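Local coordinates for tryptophane-5-halogenase (Microbispora sp. ATCC PTA-5024, PDB 5UAO), which probably uses the bound flavin cofactor FAD to chlorinate a tryptophan at carbon 5 of its indole during biosynthesis of the lanthipeptide NAI-107, at residues E72-Y77 against P171-M176. Sequence-based numbering, arbitrary orientation.
Sequences EATVSY and PFAYHM. With FAD (flavin-adenine dinucleotide), chain E.
E72-S76 and P171-M176 run nearly antiparallel, 164° apart, and A73 and H175 form a single beta bridge in the flavin-binding core of the tryptophan halogenase fold. M176 N donates to E72 O at 2.8 Å, whereas the bond from T74 N to Y174 O is weak. T74 suits its place because its hydroxyl adds a second donor: T74 OG1, set between its own backbone N and carbonyl carbon (chi1 65°), reaches Y174 O at 3.1 Å on a lone pair. Its methyl CG2 meets CE of M176, whose flexible chain bends at chi3 (-67°) and crosses the threonine at about a right angle; L359 of helix 358-372 touches both. The small A73 fits here, its CB lying at the edge of the H175 imidazole, whose nitrogens are hydrogen-bonded to the hydroxyls of T100 and T274. The extended E72 side chain passes M176 O and carries its carboxylate to H294 and the amide of N178. The small A173 lets its CB sit against T74 O and V75 C. With its other edge A73 grips the flavin: its N donates to FAD O4 at 3.2 Å, and its O accepts from FAD N3 at 2.7 Å.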
ATOM      1  N   GLU A  72     -12.288  21.422 -14.954  1.00 30.07           N
ATOM      2  CA  GLU A  72     -12.615  22.474 -13.982  1.00 28.63           C
ATOM      3  C   GLU A  72     -12.875  22.048 -12.511  1.00 28.59           C
ATOM      4  O   GLU A  72     -12.828  22.907 -11.626  1.00 29.70           O
ATOM      5  CB  GLU A  72     -13.787  23.314 -14.499  1.00 26.02           C
ATOM      6  CG  GLU A  72     -13.364  24.100 -15.753  1.00 26.38           C
ATOM      7  CD  GLU A  72     -14.417  25.039 -16.330  1.00 25.57           C
ATOM      8  OE1 GLU A  72     -15.617  24.807 -16.161  1.00 28.20           O
ATOM      9  OE2 GLU A  72     -14.005  25.976 -16.984  1.00 27.37           O
ATOM     10  N   ALA A  73     -13.110  20.781 -12.232  1.00 22.91           N
ATOM     11  CA  ALA A  73     -13.367  20.364 -10.862  1.00 26.97           C
ATOM     12  C   ALA A  73     -12.148  19.606 -10.334  1.00 30.02           C
ATOM     13  O   ALA A  73     -11.495  18.915 -11.093  1.00 32.03           O
ATOM     14  CB  ALA A  73     -14.614  19.473 -10.746  1.00 26.20           C
ATOM     15  N   THR A  74     -11.905  19.665  -9.038  1.00 28.31           N
ATOM     16  CA  THR A  74     -10.758  18.969  -8.473  1.00 26.08           C
ATOM     17  C   THR A  74     -11.128  18.216  -7.210  1.00 23.71           C
ATOM     18  O   THR A  74     -12.306  18.081  -6.829  1.00 26.30           O
ATOM     19  CB  THR A  74      -9.559  19.953  -8.197  1.00 31.78           C
ATOM     20  OG1 THR A  74      -9.921  20.907  -7.188  1.00 31.85           O
ATOM     21  CG2 THR A  74      -9.275  20.767  -9.397  1.00 43.18           C
ATOM     22  N   VAL A  75     -10.107  17.699  -6.548  1.00 24.91           N
ATOM     23  CA  VAL A  75     -10.276  16.995  -5.263  1.00 27.40           C
ATOM     24  C   VAL A  75      -9.509  17.772  -4.173  1.00 26.74           C
ATOM     25  O   VAL A  75      -8.657  18.631  -4.480  1.00 24.04           O
ATOM     26  CB  VAL A  75      -9.776  15.525  -5.328  1.00 28.56           C
ATOM     27  CG1 VAL A  75     -10.542  14.692  -6.313  1.00 29.13           C
ATOM     28  CG2 VAL A  75      -8.276  15.444  -5.581  1.00 31.40           C
ATOM     29  N   SER A  76      -9.730  17.378  -2.922  1.00 30.55           N
ATOM     30  CA  SER A  76      -9.243  18.112  -1.787  1.00 29.22           C
ATOM     31  C   SER A  76      -7.720  18.265  -1.791  1.00 28.79           C
ATOM     32  O   SER A  76      -7.170  19.369  -1.499  1.00 27.27           O
ATOM     33  CB  SER A  76      -9.808  17.514  -0.492  1.00 31.67           C
ATOM     34  OG  SER A  76      -9.219  16.260  -0.371  1.00 30.69           O
ATOM     35  N   TYR A  77      -7.006  17.254  -2.240  1.00 29.25           N
ATOM     36  CA  TYR A  77      -5.531  17.316  -2.311  1.00 30.62           C
ATOM     37  C   TYR A  77      -4.980  18.472  -3.120  1.00 31.96           C
ATOM     38  O   TYR A  77      -3.898  19.055  -2.855  1.00 29.44           O
ATOM     39  CB  TYR A  77      -5.030  16.005  -2.911  1.00 34.79           C
ATOM     40  CG  TYR A  77      -3.551  15.870  -2.915  1.00 37.36           C
ATOM     41  CD1 TYR A  77      -2.893  15.550  -1.729  1.00 45.96           C
ATOM     42  CD2 TYR A  77      -2.790  16.055  -4.074  1.00 39.39           C
ATOM     43  CE1 TYR A  77      -1.517  15.396  -1.671  1.00 47.27           C
ATOM     44  CE2 TYR A  77      -1.394  15.935  -4.023  1.00 44.52           C
ATOM     45  CZ  TYR A  77      -0.768  15.614  -2.805  1.00 47.37           C
ATOM     46  OH  TYR A  77       0.583  15.458  -2.642  1.00 50.67           O
ATOM     47  N   PRO A 171     -12.338  18.490   4.632  1.00 30.56           N
ATOM     48  CA  PRO A 171     -11.680  18.548   3.301  1.00 28.69           C
ATOM     49  C   PRO A 171     -12.650  18.930   2.186  1.00 23.56           C
ATOM     50  O   PRO A 171     -13.798  18.496   2.214  1.00 26.87           O
ATOM     51  CB  PRO A 171     -11.161  17.149   3.125  1.00 27.34           C
ATOM     52  CG  PRO A 171     -10.832  16.742   4.526  1.00 32.11           C
ATOM     53  CD  PRO A 171     -11.993  17.249   5.343  1.00 34.21           C
ATOM     54  N   PHE A 172     -12.210  19.827   1.319  1.00 25.05           N
ATOM     55  CA  PHE A 172     -13.028  20.354   0.197  1.00 25.07           C
ATOM     56  C   PHE A 172     -12.092  20.707  -0.939  1.00 25.57           C
ATOM     57  O   PHE A 172     -10.851  20.813  -0.771  1.00 24.79           O
ATOM     58  CB  PHE A 172     -13.875  21.591   0.637  1.00 26.14           C
ATOM     59  CG  PHE A 172     -13.004  22.844   0.861  1.00 27.26           C
ATOM     60  CD1 PHE A 172     -12.350  23.054   2.086  1.00 31.37           C
ATOM     61  CD2 PHE A 172     -12.766  23.723  -0.183  1.00 28.16           C
ATOM     62  CE1 PHE A 172     -11.493  24.138   2.251  1.00 29.43           C
ATOM     63  CE2 PHE A 172     -11.940  24.840  -0.027  1.00 30.62           C
ATOM     64  CZ  PHE A 172     -11.304  25.047   1.210  1.00 30.29           C
ATOM     65  N   ALA A 173     -12.673  20.968  -2.112  1.00 26.33           N
ATOM     66  CA  ALA A 173     -11.900  21.217  -3.318  1.00 24.61           C
ATOM     67  C   ALA A 173     -12.453  22.428  -4.030  1.00 26.57           C
ATOM     68  O   ALA A 173     -13.363  23.118  -3.525  1.00 26.85           O
ATOM     69  CB  ALA A 173     -11.936  20.012  -4.216  1.00 24.55           C
ATOM     70  N   TYR A 174     -11.800  22.769  -5.133  1.00 26.65           N
ATOM     71  CA  TYR A 174     -12.201  23.906  -5.905  1.00 26.57           C
ATOM     72  C   TYR A 174     -12.894  23.490  -7.193  1.00 25.26           C
ATOM     73  O   TYR A 174     -12.555  22.471  -7.846  1.00 29.07           O
ATOM     74  CB  TYR A 174     -11.000  24.724  -6.321  1.00 27.00           C
ATOM     75  CG  TYR A 174     -10.194  25.392  -5.193  1.00 27.64           C
ATOM     76  CD1 TYR A 174     -10.822  26.063  -4.157  1.00 26.01           C
ATOM     77  CD2 TYR A 174      -8.799  25.437  -5.252  1.00 29.80           C
ATOM     78  CE1 TYR A 174     -10.082  26.675  -3.157  1.00 28.99           C
ATOM     79  CE2 TYR A 174      -8.042  26.110  -4.271  1.00 28.93           C
ATOM     80  CZ  TYR A 174      -8.705  26.713  -3.218  1.00 27.87           C
ATOM     81  OH  TYR A 174      -7.967  27.388  -2.238  1.00 28.10           O
ATOM     82  N   HIS A 175     -13.765  24.364  -7.633  1.00 23.73           N
ATOM     83  CA  HIS A 175     -14.122  24.451  -9.067  1.00 24.07           C
ATOM     84  C   HIS A 175     -13.491  25.740  -9.615  1.00 25.12           C
ATOM     85  O   HIS A 175     -13.564  26.834  -8.972  1.00 24.85           O
ATOM     86  CB  HIS A 175     -15.631  24.557  -9.276  1.00 22.27           C
ATOM     87  CG  HIS A 175     -16.455  23.466  -8.693  1.00 23.64           C
ATOM     88  ND1 HIS A 175     -17.438  23.714  -7.755  1.00 28.46           N
ATOM     89  CD2 HIS A 175     -16.564  22.148  -8.991  1.00 25.31           C
ATOM     90  CE1 HIS A 175     -18.045  22.584  -7.438  1.00 23.67           C
ATOM     91  NE2 HIS A 175     -17.554  21.629  -8.201  1.00 24.32           N
ATOM     92  N   MET A 176     -12.851  25.627 -10.777  1.00 25.82           N
ATOM     93  CA  MET A 176     -12.022  26.705 -11.364  1.00 27.07           C
ATOM     94  C   MET A 176     -12.298  26.851 -12.865  1.00 30.21           C
ATOM     95  O   MET A 176     -12.118  25.896 -13.649  1.00 28.63           O
ATOM     96  CB  MET A 176     -10.530  26.429 -11.159  1.00 30.76           C
ATOM     97  CG  MET A 176     -10.135  26.206  -9.715  1.00 29.47           C
ATOM     98  SD  MET A 176      -8.494  25.494  -9.544  1.00 33.51           S
ATOM     99  CE  MET A 176      -8.768  23.876 -10.235  1.00 33.91           C
TER
HETATM  100  PA  FAD E 601      -3.974  20.117 -23.389  1.00 32.79           P
HETATM  101  O1A FAD E 601      -4.844  21.056 -22.552  1.00 37.55           O
HETATM  102  O2A FAD E 601      -4.534  19.309 -24.575  1.00 33.33           O
HETATM  103  O5B FAD E 601      -2.632  20.883 -23.835  1.00 37.74           O
HETATM  104  C5B FAD E 601      -1.737  20.450 -24.839  1.00 31.35           C
HETATM  105  C4B FAD E 601      -0.745  21.574 -25.075  1.00 31.55           C
HETATM  106  O4B FAD E 601       0.217  20.927 -25.913  1.00 31.50           O
HETATM  107  C3B FAD E 601      -1.235  22.827 -25.829  1.00 31.20           C
HETATM  108  O3B FAD E 601      -0.668  24.112 -25.261  1.00 29.91           O
HETATM  109  C2B FAD E 601      -0.721  22.609 -27.256  1.00 34.57           C
HETATM  110  O2B FAD E 601      -0.485  23.844 -28.046  1.00 34.22           O
HETATM  111  C1B FAD E 601       0.563  21.831 -26.967  1.00 31.32           C
HETATM  112  N9A FAD E 601       1.041  21.107 -28.169  1.00 35.00           N
HETATM  113  C8A FAD E 601       0.470  20.005 -28.741  1.00 35.38           C
HETATM  114  N7A FAD E 601       1.213  19.620 -29.816  1.00 34.42           N
HETATM  115  C5A FAD E 601       2.237  20.502 -29.927  1.00 32.01           C
HETATM  116  C6A FAD E 601       3.324  20.689 -30.881  1.00 31.36           C
HETATM  117  N6A FAD E 601       3.469  19.817 -31.922  1.00 31.74           N
HETATM  118  N1A FAD E 601       4.168  21.685 -30.653  1.00 33.27           N
HETATM  119  C2A FAD E 601       4.053  22.532 -29.611  1.00 34.96           C
HETATM  120  N3A FAD E 601       3.062  22.425 -28.725  1.00 34.28           N
HETATM  121  C4A FAD E 601       2.148  21.445 -28.848  1.00 32.21           C
HETATM  122  N1  FAD E 601      -9.619  17.130 -15.097  1.00 39.47           N
HETATM  123  C2  FAD E 601      -9.980  17.512 -13.826  1.00 41.62           C
HETATM  124  O2  FAD E 601      -9.112  17.565 -12.896  1.00 31.15           O
HETATM  125  N3  FAD E 601     -11.262  17.856 -13.529  1.00 37.87           N
HETATM  126  C4  FAD E 601     -12.258  17.854 -14.438  1.00 39.80           C
HETATM  127  O4  FAD E 601     -13.426  18.175 -14.053  1.00 34.89           O
HETATM  128  C4X FAD E 601     -11.914  17.450 -15.842  1.00 36.66           C
HETATM  129  N5  FAD E 601     -12.839  17.343 -16.837  1.00 41.47           N
HETATM  130  C5X FAD E 601     -12.511  16.974 -18.098  1.00 35.51           C
HETATM  131  C6  FAD E 601     -13.506  16.887 -19.063  1.00 37.06           C
HETATM  132  C7  FAD E 601     -13.220  16.480 -20.353  1.00 35.95           C
HETATM  133  C7M FAD E 601     -14.262  16.401 -21.430  1.00 34.41           C
HETATM  134  C8  FAD E 601     -11.838  16.189 -20.730  1.00 40.44           C
HETATM  135  C8M FAD E 601     -11.539  15.758 -22.151  1.00 45.28           C
HETATM  136  C9  FAD E 601     -10.846  16.264 -19.769  1.00 41.77           C
HETATM  137  C9A FAD E 601     -11.101  16.624 -18.443  1.00 37.74           C
HETATM  138  N10 FAD E 601     -10.075  16.682 -17.436  1.00 38.01           N
HETATM  139  C10 FAD E 601     -10.493  17.081 -16.126  1.00 39.03           C
HETATM  140  C1' FAD E 601      -8.611  16.464 -17.644  1.00 43.27           C
HETATM  141  C2' FAD E 601      -8.030  17.958 -17.665  1.00 45.31           C
HETATM  142  O2' FAD E 601      -8.855  18.576 -18.645  1.00 49.86           O
HETATM  143  C3' FAD E 601      -6.721  18.581 -18.271  1.00 54.39           C
HETATM  144  O3' FAD E 601      -6.604  20.032 -18.522  1.00 40.54           O
HETATM  145  C4' FAD E 601      -6.717  18.302 -19.745  1.00 61.54           C
HETATM  146  O4' FAD E 601      -7.824  17.426 -20.115  1.00 49.34           O
HETATM  147  C5' FAD E 601      -5.282  17.892 -20.073  1.00 52.71           C
HETATM  148  O5' FAD E 601      -4.428  18.997 -19.998  1.00 37.04           O
HETATM  149  P   FAD E 601      -3.092  18.847 -20.930  1.00 35.42           P
HETATM  150  O1P FAD E 601      -2.512  17.508 -20.764  1.00 31.95           O
HETATM  151  O2P FAD E 601      -2.272  20.046 -20.469  1.00 34.83           O
HETATM  152  O3P FAD E 601      -3.434  18.878 -22.467  1.00 34.32           O